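Local atomic coordinates of inositol monophosphatase family protein (Staphylococcus aureus, PDB entry 5I3S), a protein that probably hydrolyses phosphate esters such as inositol monophosphate, as a bacterial member of the inositol monophosphatase family with the sugar phosphatase fold. Residues Leu37-Ile49 with Val81-His93. Numbering follows the deposited sequence.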
loop_
_atom_site.group_PDB
_atom_site.type_symbol
_atom_site.label_atom_id
_atom_site.label_comp_id
_atom_site.label_asym_id
_atom_site.label_seq_id
_atom_site.Cartn_x
_atom_site.Cartn_y
_atom_site.Cartn_z
ATOM N N LEU A 37 22.426 2.529 6.177
ATOM C CA LEU A 37 22.510 2.446 4.716
ATOM C C LEU A 37 21.684 3.531 3.991
ATOM O O LEU A 37 22.140 4.114 2.985
ATOM C CB LEU A 37 22.077 1.060 4.238
ATOM C CG LEU A 37 22.101 0.817 2.727
ATOM C CD1 LEU A 37 23.511 0.907 2.097
ATOM C CD2 LEU A 37 21.466 -0.540 2.473
ATOM N N VAL A 38 20.501 3.827 4.522
ATOM C CA VAL A 38 19.592 4.782 3.886
ATOM C C VAL A 38 20.096 6.227 3.918
ATOM O O VAL A 38 20.017 6.921 2.894
ATOM C CB VAL A 38 18.139 4.647 4.419
ATOM C CG1 VAL A 38 17.986 5.135 5.876
ATOM C CG2 VAL A 38 17.168 5.354 3.483
ATOM N N THR A 39 20.618 6.669 5.071
ATOM C CA THR A 39 21.342 7.937 5.177
ATOM C C THR A 39 22.466 7.979 4.153
ATOM O O THR A 39 22.571 8.948 3.406
ATOM C CB THR A 39 21.971 8.147 6.565
ATOM O OG1 THR A 39 21.078 7.651 7.558
ATOM C CG2 THR A 39 22.237 9.635 6.822
ATOM N N ASN A 40 23.264 6.906 4.088
ATOM C CA ASN A 40 24.413 6.872 3.179
ATOM C C ASN A 40 23.999 6.916 1.709
ATOM O O ASN A 40 24.551 7.733 0.950
ATOM C CB ASN A 40 25.354 5.691 3.476
ATOM C CG ASN A 40 26.361 5.999 4.595
ATOM O OD1 ASN A 40 26.136 6.868 5.450
ATOM N ND2 ASN A 40 27.482 5.267 4.595
ATOM N N VAL A 41 23.031 6.073 1.324
ATOM C CA VAL A 41 22.471 6.101 -0.065
ATOM C C VAL A 41 21.776 7.426 -0.407
ATOM O O VAL A 41 21.890 7.905 -1.547
ATOM C CB VAL A 41 21.551 4.890 -0.363
ATOM C CG1 VAL A 41 20.881 4.989 -1.742
ATOM C CG2 VAL A 41 22.362 3.624 -0.329
ATOM N N ASP A 42 21.121 8.033 0.578
ATOM C CA ASP A 42 20.444 9.310 0.414
ATOM C C ASP A 42 21.468 10.408 0.024
ATOM O O ASP A 42 21.268 11.166 -0.959
ATOM C CB ASP A 42 19.656 9.692 1.712
ATOM C CG ASP A 42 18.224 10.120 1.440
ATOM O OD1 ASP A 42 18.023 10.963 0.572
ATOM O OD2 ASP A 42 17.280 9.642 2.095
ATOM N N LYS A 43 22.558 10.494 0.781
ATOM C CA LYS A 43 23.656 11.455 0.505
ATOM C C LYS A 43 24.307 11.139 -0.839
ATOM O O LYS A 43 24.480 12.036 -1.653
ATOM C CB LYS A 43 24.729 11.475 1.632
ATOM N N ALA A 44 24.629 9.865 -1.081
ATOM C CA ALA A 44 25.270 9.467 -2.337
ATOM C C ALA A 44 24.432 9.930 -3.526
ATOM O O ALA A 44 24.950 10.592 -4.457
ATOM C CB ALA A 44 25.471 7.960 -2.411
ATOM N N THR A 45 23.143 9.615 -3.461
ATOM C CA THR A 45 22.221 9.902 -4.564
ATOM C C THR A 45 22.064 11.415 -4.776
ATOM O O THR A 45 22.123 11.891 -5.927
ATOM C CB THR A 45 20.845 9.216 -4.338
ATOM O OG1 THR A 45 21.049 7.809 -4.086
ATOM C CG2 THR A 45 19.948 9.412 -5.528
ATOM N N GLU A 46 21.935 12.191 -3.700
ATOM C CA GLU A 46 21.772 13.666 -3.902
ATOM C C GLU A 46 23.060 14.328 -4.418
ATOM O O GLU A 46 23.006 15.212 -5.294
ATOM C CB GLU A 46 21.248 14.424 -2.659
ATOM C CG GLU A 46 21.002 15.912 -2.969
ATOM C CD GLU A 46 19.900 16.565 -2.150
ATOM O OE1 GLU A 46 18.954 15.877 -1.722
ATOM O OE2 GLU A 46 19.974 17.793 -1.945
ATOM N N ASP A 47 24.201 13.906 -3.894
ATOM C CA ASP A 47 25.510 14.433 -4.365
ATOM C C ASP A 47 25.760 14.117 -5.836
ATOM O O ASP A 47 26.268 14.976 -6.557
ATOM C CB ASP A 47 26.663 13.902 -3.505
ATOM C CG ASP A 47 26.694 14.528 -2.138
ATOM O OD1 ASP A 47 26.152 15.651 -2.020
ATOM O OD2 ASP A 47 27.261 13.928 -1.198
ATOM N N PHE A 48 25.380 12.915 -6.284
ATOM C CA PHE A 48 25.456 12.569 -7.711
ATOM C C PHE A 48 24.540 13.470 -8.509
ATOM O O PHE A 48 24.962 14.023 -9.505
ATOM C CB PHE A 48 25.072 11.092 -7.974
ATOM C CG PHE A 48 24.926 10.758 -9.441
ATOM C CD1 PHE A 48 26.039 10.759 -10.296
ATOM C CD2 PHE A 48 23.686 10.453 -9.989
ATOM C CE1 PHE A 48 25.906 10.446 -11.660
ATOM C CE2 PHE A 48 23.557 10.127 -11.341
ATOM C CZ PHE A 48 24.666 10.146 -12.177
ATOM N N ILE A 49 23.286 13.610 -8.064
ATOM C CA ILE A 49 22.286 14.436 -8.795
ATOM C C ILE A 49 22.666 15.924 -8.815
ATOM O O ILE A 49 22.643 16.556 -9.869
ATOM C CB ILE A 49 20.858 14.222 -8.265
ATOM C CG1 ILE A 49 20.401 12.780 -8.572
ATOM C CG2 ILE A 49 19.880 15.214 -8.878
ATOM C CD1 ILE A 49 19.204 12.317 -7.750
ATOM N N VAL A 81 14.031 20.527 -7.848
ATOM C CA VAL A 81 13.662 20.164 -6.465
ATOM C C VAL A 81 13.657 18.642 -6.294
ATOM O O VAL A 81 12.819 17.953 -6.879
ATOM C CB VAL A 81 12.435 20.966 -5.908
ATOM C CG1 VAL A 81 11.430 21.276 -6.969
ATOM C CG2 VAL A 81 11.791 20.325 -4.706
ATOM N N VAL A 82 14.622 18.129 -5.527
ATOM C CA VAL A 82 14.885 16.702 -5.556
ATOM C C VAL A 82 14.725 16.025 -4.206
ATOM O O VAL A 82 15.238 16.527 -3.201
ATOM C CB VAL A 82 16.223 16.319 -6.311
ATOM C CG1 VAL A 82 17.011 17.502 -6.807
ATOM C CG2 VAL A 82 17.102 15.294 -5.595
ATOM N N ASP A 83 14.012 14.885 -4.200
ATOM C CA ASP A 83 14.098 13.922 -3.085
ATOM C C ASP A 83 14.844 12.674 -3.589
ATOM O O ASP A 83 14.297 11.871 -4.381
ATOM C CB ASP A 83 12.721 13.549 -2.498
ATOM C CG ASP A 83 12.837 12.870 -1.099
ATOM O OD1 ASP A 83 13.947 12.489 -0.705
ATOM O OD2 ASP A 83 11.814 12.670 -0.410
ATOM N N PRO A 84 16.105 12.533 -3.186
ATOM C CA PRO A 84 16.889 11.334 -3.519
ATOM C C PRO A 84 16.165 10.037 -3.173
ATOM O O PRO A 84 16.138 9.176 -4.024
ATOM C CB PRO A 84 18.196 11.517 -2.717
ATOM C CG PRO A 84 17.873 12.596 -1.742
ATOM C CD PRO A 84 16.950 13.509 -2.479
ATOM N N ILE A 85 15.547 9.926 -1.985
ATOM C CA ILE A 85 14.749 8.756 -1.593
ATOM C C ILE A 85 13.468 9.187 -0.882
ATOM O O ILE A 85 13.502 9.545 0.286
ATOM C CB ILE A 85 15.534 7.797 -0.683
ATOM C CG1 ILE A 85 16.817 7.270 -1.376
ATOM C CG2 ILE A 85 14.675 6.608 -0.244
ATOM C CD1 ILE A 85 17.870 6.726 -0.389
ATOM N N ASP A 86 12.344 9.181 -1.600
ATOM C CA ASP A 86 11.058 9.376 -1.010
ATOM C C ASP A 86 10.406 8.035 -0.635
ATOM O O ASP A 86 10.124 7.214 -1.517
ATOM C CB ASP A 86 10.108 10.138 -1.961
ATOM C CG ASP A 86 8.837 10.626 -1.224
ATOM O OD1 ASP A 86 8.902 10.872 -0.004
ATOM O OD2 ASP A 86 7.772 10.723 -1.832
ATOM N N GLY A 87 10.105 7.874 0.652
ATOM C CA GLY A 87 9.780 6.613 1.226
ATOM C C GLY A 87 10.970 5.934 1.898
ATOM O O GLY A 87 11.207 4.727 1.697
ATOM N N THR A 88 11.691 6.673 2.736
ATOM C CA THR A 88 12.877 6.089 3.360
ATOM C C THR A 88 12.538 4.876 4.252
ATOM O O THR A 88 13.286 3.892 4.276
ATOM C CB THR A 88 13.715 7.133 4.160
ATOM O OG1 THR A 88 12.861 7.829 5.042
ATOM C CG2 THR A 88 14.323 8.195 3.268
ATOM N N LEU A 89 11.443 4.929 4.995
ATOM C CA LEU A 89 11.035 3.760 5.723
ATOM C C LEU A 89 10.716 2.575 4.829
ATOM O O LEU A 89 11.048 1.433 5.188
ATOM C CB LEU A 89 9.822 4.016 6.635
ATOM C CG LEU A 89 10.050 4.748 7.958
ATOM C CD1 LEU A 89 8.740 4.914 8.732
ATOM C CD2 LEU A 89 11.114 4.039 8.792
ATOM N N ASN A 90 10.035 2.797 3.699
ATOM C CA ASN A 90 9.862 1.698 2.719
ATOM C C ASN A 90 11.249 1.107 2.322
ATOM O O ASN A 90 11.458 -0.082 2.384
ATOM C CB ASN A 90 9.008 2.132 1.495
ATOM C CG ASN A 90 7.515 2.320 1.844
ATOM O OD1 ASN A 90 7.068 2.010 2.943
ATOM N ND2 ASN A 90 6.758 2.826 0.904
ATOM N N PHE A 91 12.181 1.962 1.940
ATOM C CA PHE A 91 13.516 1.556 1.668
ATOM C C PHE A 91 14.138 0.740 2.831
ATOM O O PHE A 91 14.677 -0.359 2.602
ATOM C CB PHE A 91 14.363 2.785 1.334
ATOM C CG PHE A 91 15.804 2.482 1.043
ATOM C CD1 PHE A 91 16.292 2.617 -0.235
ATOM C CD2 PHE A 91 16.684 2.076 2.071
ATOM C CE1 PHE A 91 17.630 2.368 -0.508
ATOM C CE2 PHE A 91 18.022 1.826 1.807
ATOM C CZ PHE A 91 18.497 1.981 0.514
ATOM N N VAL A 92 14.083 1.260 4.055
ATOM C CA VAL A 92 14.719 0.549 5.169
ATOM C C VAL A 92 14.055 -0.803 5.405
ATOM O O VAL A 92 14.763 -1.807 5.479
ATOM C CB VAL A 92 14.736 1.390 6.466
ATOM C CG1 VAL A 92 15.150 0.571 7.704
ATOM C CG2 VAL A 92 15.688 2.557 6.284
ATOM N N HIS A 93 12.722 -0.842 5.475
ATOM C CA HIS A 93 12.007 -2.082 5.833
ATOM C C HIS A 93 11.623 -3.084 4.752
ATOM O O HIS A 93 11.474 -4.278 5.052
ATOM C CB HIS A 93 10.738 -1.744 6.615
ATOM C CG HIS A 93 11.034 -1.288 7.998
ATOM N ND1 HIS A 93 10.953 -2.133 9.076
ATOM C CD2 HIS A 93 11.499 -0.110 8.467
ATOM C CE1 HIS A 93 11.294 -1.475 10.164
ATOM N NE2 HIS A 93 11.643 -0.246 9.819
#
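Val38 packs against the turn of helix that carries Thr88, Phe91 and Val92. Its CB sits between Val92 CG2 (3.7 Å) and Phe91 CD2 (3.8 Å). CG1, placed between the backbone N and carbonyl carbon (chi1 70°), is tighter still, 3.5 Å from Val92 CG2 and inside usual van der Waals distance. CG2 turns the other way, anti to the backbone N, and ends 3.6 Å from Phe91 CD2 and 3.9 Å from Thr88 CB. The Phe91 ring is met obliquely by this methyl, by Val41 CG2 and by Leu37 CD2; outside the pair of segments, Phe98 meets the ring too. Further along helix 37-49, Ile85 sends CD1 to Val41 CG1 (3.7 Å), the two side chains crossing at about a right angle, and lays the same methyl over the helix backbone at Asp42 N. The Asp42 carboxylate reaches in as well, OD2 beside Thr88 CG2. Thr45 is fixed in rotation by OG1, which donates to Val41 O at 2.7 Å from the face of the carbonyl plane opposite to Thr45 N; its CG2 is thereby set 3.9 Å from Pro84 CB. Glu46 runs past the same proline to hydrogen-bond Glu66 N through OE1, and Ile49 meets Val82. No hydrogen bond joins the two segments; the contact is van der Waals packing, largely apolar. The axes of helices 37-49 and 88-93 cross at 124°. Asp83-Thr88 spells DPIDGT, the signature of this phosphatase superfamily, whose aspartates bind catalytic metal ions in relatives; Pro84 and Ile85 seat that corner on helix 37-49 while Asp86 points from CB away from it.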